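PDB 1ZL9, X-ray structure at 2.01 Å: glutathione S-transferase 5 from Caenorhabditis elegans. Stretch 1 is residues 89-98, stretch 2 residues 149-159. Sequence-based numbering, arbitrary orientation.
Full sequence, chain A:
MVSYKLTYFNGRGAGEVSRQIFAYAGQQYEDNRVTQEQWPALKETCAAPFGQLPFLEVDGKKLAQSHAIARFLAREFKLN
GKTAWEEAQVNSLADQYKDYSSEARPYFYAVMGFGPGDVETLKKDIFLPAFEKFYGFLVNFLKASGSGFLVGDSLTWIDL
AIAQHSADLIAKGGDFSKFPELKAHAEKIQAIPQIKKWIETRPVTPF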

# COMPACT_ATOMS: atom_id res chain seq x y z
N GLN A 89 -2.08 -10.67 6.79
CA GLN A 89 -3.47 -10.65 6.34
C GLN A 89 -4.12 -9.25 6.51
O GLN A 89 -4.85 -8.76 5.64
N VAL A 90 -3.90 -8.62 7.66
CA VAL A 90 -4.28 -7.23 7.82
C VAL A 90 -3.70 -6.39 6.66
O VAL A 90 -4.40 -5.60 6.09
N ASN A 91 -2.41 -6.57 6.33
CA ASN A 91 -1.76 -5.88 5.26
C ASN A 91 -2.46 -6.18 3.91
O ASN A 91 -2.66 -5.29 3.11
N SER A 92 -2.83 -7.45 3.68
CA SER A 92 -3.41 -7.85 2.42
C SER A 92 -4.79 -7.11 2.26
O SER A 92 -5.09 -6.54 1.25
N LEU A 93 -5.60 -7.13 3.29
CA LEU A 93 -6.93 -6.49 3.19
C LEU A 93 -6.83 -4.99 3.07
O LEU A 93 -7.64 -4.35 2.40
N ALA A 94 -5.85 -4.40 3.75
CA ALA A 94 -5.68 -2.95 3.77
C ALA A 94 -5.24 -2.52 2.35
O ALA A 94 -5.66 -1.49 1.83
N ASP A 95 -4.41 -3.33 1.72
CA ASP A 95 -4.01 -3.06 0.34
C ASP A 95 -5.14 -3.26 -0.65
O ASP A 95 -5.22 -2.53 -1.65
N GLN A 96 -6.01 -4.24 -0.41
CA GLN A 96 -7.18 -4.37 -1.28
C GLN A 96 -8.10 -3.15 -1.07
O GLN A 96 -8.78 -2.72 -1.96
N TYR A 97 -8.18 -2.65 0.15
CA TYR A 97 -8.89 -1.42 0.47
C TYR A 97 -8.35 -0.19 -0.30
O TYR A 97 -9.10 0.65 -0.79
N LYS A 98 -7.04 -0.07 -0.40
CA LYS A 98 -6.45 0.92 -1.30
C LYS A 98 -6.88 0.77 -2.73
O LYS A 98 -7.11 1.78 -3.38
N PHE A 149 -14.60 -9.68 13.94
CA PHE A 149 -13.53 -8.80 13.51
C PHE A 149 -13.07 -9.33 12.17
O PHE A 149 -13.26 -10.51 11.83
N LEU A 150 -12.38 -8.49 11.44
CA LEU A 150 -11.99 -8.83 10.06
C LEU A 150 -10.84 -9.81 9.99
O LEU A 150 -10.88 -10.71 9.18
N VAL A 151 -9.86 -9.65 10.88
CA VAL A 151 -8.75 -10.58 11.01
C VAL A 151 -8.58 -11.09 12.42
O VAL A 151 -8.28 -10.35 13.38
N GLY A 152 -8.69 -12.40 12.54
CA GLY A 152 -8.55 -13.09 13.82
C GLY A 152 -9.63 -12.81 14.84
O GLY A 152 -10.79 -12.52 14.51
N ASP A 153 -9.27 -12.88 16.13
CA ASP A 153 -10.29 -12.82 17.20
C ASP A 153 -10.34 -11.52 17.98
O ASP A 153 -11.02 -11.44 18.96
N SER A 154 -9.64 -10.48 17.53
CA SER A 154 -9.60 -9.23 18.24
C SER A 154 -9.30 -8.08 17.26
O SER A 154 -8.99 -8.29 16.09
N LEU A 155 -9.47 -6.89 17.77
CA LEU A 155 -9.40 -5.66 16.99
C LEU A 155 -8.07 -5.52 16.32
O LEU A 155 -7.02 -5.71 16.94
N THR A 156 -8.10 -5.15 15.04
CA THR A 156 -6.92 -4.63 14.37
C THR A 156 -7.28 -3.28 13.72
O THR A 156 -8.46 -2.91 13.62
N TRP A 157 -6.27 -2.56 13.28
CA TRP A 157 -6.51 -1.22 12.69
C TRP A 157 -7.36 -1.26 11.41
O TRP A 157 -8.03 -0.28 11.09
N ILE A 158 -7.38 -2.38 10.70
CA ILE A 158 -8.20 -2.43 9.50
C ILE A 158 -9.67 -2.47 9.91
O ILE A 158 -10.49 -1.94 9.18
N ASP A 159 -9.99 -3.03 11.08
CA ASP A 159 -11.36 -2.91 11.63
C ASP A 159 -11.74 -1.42 11.80
O ASP A 159 -12.85 -1.01 11.51

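Packing of the loop and helix start at residues 149-159 of glutathione S-transferase 5 against one face of the helix that runs through residues 89-98. The contact is apolar: no hydrogen bond crosses between the two stretches, and together they bury 432 Å² of surface. On the helix, the side chains of Gln89, Val90, Leu93, Ala94 and Tyr97 start toward the second stretch, a spacing of three and four residues that places them on one side of the helical turn; Ser92, Gln96 and Lys98 lie out of reach. Along stretch 2, Phe149 (chi1 m) makes no contact with the helix. Leu150 (m, t) points toward it and meets Leu93, with CD1 of Leu150 3.9 Å from CD1 of Leu93; the chi1 of Leu93, at -141°, lies between the standard wells. Val151 (t) also points in and covers the start of the helix segment. CB of Val151 lies 4.0 Å from CG2 of Val90, and CG1 of Val151 lies 4.2 Å from CB of Gln89. Gln89 (m, m) thus contributes the base of its side chain, while its end leads away and its NE2 is hydrogen-bonded elsewhere in the structure. The chain then leaves the helix: Gly152, whose positive phi of 67° suits glycine, Asp153 (m), Ser154 (p) and Leu155 (t, p) form a segment without contacts to it. Thr156 (p) brings the chain back and occupies the N-cap position of the next helix. OG1 of Thr156 approaches CG2 of Val90 at 3.7 Å, a van der Waals contact between a hydroxyl oxygen and a methyl group. Trp157 (p, chi2 -95°) leaves its backbone sideways, but its indole reaches the helix, where CH2 of Trp157 lies 3.7 Å from CB of Ala94. CG1 of Val90 sits 4.1 Å from the centroid of the five-membered ring of Trp157, 30° off the ring normal, an off-centre CH-pi contact; NE1 of Trp157 is hydrogen-bonded elsewhere in the structure. Ile158 (t, p) is the knob of the interface, seated among Val90, Leu93, Ala94 and Tyr97. The backbones come close here, with CA of Ala94 and CA of Ile158 6.3 Å apart, and CD1 of Ile158 lies 3.6 Å from CA of Ala94 and 3.8 Å from CB of Ala94. CG2 of Ile158 packs 3.9 Å from CG1 of Val90 (t), CG1 of Ile158 lies 4.0 Å from CD1 of Leu93, and CD1 of Ile158 reaches CD2 of Tyr97 (t) at 4.4 Å, approaching that ring obliquely. The CA-to-CB bond of Asp159 (m) points away from the helix; its carboxylate comes nearer without touching it and ties its own stretch together: the backbone N of Thr156 donates to OD2 of Asp159 at 2.9 Å, and the backbone N of Leu150 donates to OD1 of Asp159, also at 2.9 Å, although the position of OD1 is less certain. These bonds link the loop to the start of the helix, tying Leu150 and Thr156, which both touch the neighbouring helix, to Asp159, which does not.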

# COMPACT_ATOMS: atom_id res chain seq x y z
CB GLN A 89 -4.27 -11.70 7.09
CG GLN A 89 -4.01 -13.15 6.69
CD GLN A 89 -4.15 -13.48 5.20
OE1 GLN A 89 -4.83 -12.78 4.43
NE2 GLN A 89 -3.47 -14.56 4.79
CB VAL A 90 -3.85 -6.63 9.20
CG1 VAL A 90 -4.14 -5.14 9.24
CG2 VAL A 90 -4.55 -7.21 10.31
CB ASN A 91 -0.29 -6.27 5.23
CG ASN A 91 0.58 -5.37 4.35
OD1 ASN A 91 0.11 -4.52 3.59
ND2 ASN A 91 1.87 -5.51 4.54
CB SER A 92 -3.57 -9.38 2.45
OG SER A 92 -4.13 -9.85 1.24
CB LEU A 93 -7.72 -6.78 4.45
CG LEU A 93 -9.22 -7.07 4.37
CD1 LEU A 93 -9.99 -6.79 5.69
CD2 LEU A 93 -9.99 -6.77 3.13
CB ALA A 94 -4.63 -2.53 4.82
CB ASP A 95 -2.80 -3.91 -0.04
CG ASP A 95 -1.49 -3.32 0.51
OD1 ASP A 95 -1.56 -2.37 1.36
OD2 ASP A 95 -0.37 -3.71 0.12
CB GLN A 96 -7.96 -5.67 -1.00
CG GLN A 96 -9.05 -5.97 -1.99
CD GLN A 96 -8.61 -6.20 -3.37
OE1 GLN A 96 -9.39 -5.97 -4.32
NE2 GLN A 96 -7.42 -6.68 -3.55
CB TYR A 97 -8.84 -1.20 1.99
CG TYR A 97 -9.50 0.07 2.45
CD1 TYR A 97 -10.80 0.37 2.08
CD2 TYR A 97 -8.88 0.91 3.36
CE1 TYR A 97 -11.41 1.52 2.47
CE2 TYR A 97 -9.56 2.11 3.83
CZ TYR A 97 -10.84 2.37 3.36
OH TYR A 97 -11.59 3.50 3.73
CB LYS A 98 -4.92 0.82 -1.33
CG LYS A 98 -4.16 1.78 -0.59
CD LYS A 98 -2.69 1.82 -1.12
CE LYS A 98 -1.71 2.29 -0.03
NZ LYS A 98 -1.77 3.74 0.22
CB PHE A 149 -12.35 -8.80 14.50
CG PHE A 149 -12.71 -8.34 15.87
CD1 PHE A 149 -13.02 -9.26 16.88
CD2 PHE A 149 -12.71 -6.97 16.20
CE1 PHE A 149 -13.33 -8.83 18.17
CE2 PHE A 149 -13.04 -6.53 17.55
CZ PHE A 149 -13.37 -7.46 18.50
CB LEU A 150 -11.62 -7.60 9.30
CG LEU A 150 -12.80 -6.74 8.88
CD1 LEU A 150 -12.29 -5.37 8.47
CD2 LEU A 150 -13.54 -7.33 7.68
CB VAL A 151 -7.44 -9.93 10.56
CG1 VAL A 151 -6.29 -10.88 10.73
CG2 VAL A 151 -7.58 -9.54 9.12
CB ASP A 153 -10.03 -13.92 18.24
CG ASP A 153 -10.33 -15.25 17.72
OD1 ASP A 153 -9.81 -16.23 18.34
OD2 ASP A 153 -11.10 -15.43 16.71
CB SER A 154 -8.55 -9.28 19.38
OG SER A 154 -7.30 -9.65 18.82
CB LEU A 155 -9.62 -4.48 17.95
CG LEU A 155 -9.60 -3.11 17.29
CD1 LEU A 155 -10.87 -2.96 16.51
CD2 LEU A 155 -9.51 -2.05 18.36
CB THR A 156 -6.38 -5.56 13.30
OG1 THR A 156 -7.36 -5.81 12.29
CG2 THR A 156 -6.00 -6.88 13.86
CB TRP A 157 -5.19 -0.50 12.48
CG TRP A 157 -4.29 -0.97 11.40
CD1 TRP A 157 -3.26 -1.81 11.50
CD2 TRP A 157 -4.29 -0.50 10.03
NE1 TRP A 157 -2.64 -1.97 10.28
CE2 TRP A 157 -3.25 -1.17 9.36
CE3 TRP A 157 -5.08 0.39 9.31
CZ2 TRP A 157 -2.91 -0.89 8.03
CZ3 TRP A 157 -4.79 0.62 8.01
CH2 TRP A 157 -3.69 0.00 7.36
CB ILE A 158 -7.76 -3.57 8.51
CG1 ILE A 158 -8.43 -3.40 7.13
CG2 ILE A 158 -8.06 -4.99 9.07
CD1 ILE A 158 -8.09 -2.14 6.36
CB ASP A 159 -11.47 -3.56 12.96
CG ASP A 159 -11.40 -5.07 12.91
OD1 ASP A 159 -12.18 -5.73 12.14
OD2 ASP A 159 -10.63 -5.65 13.69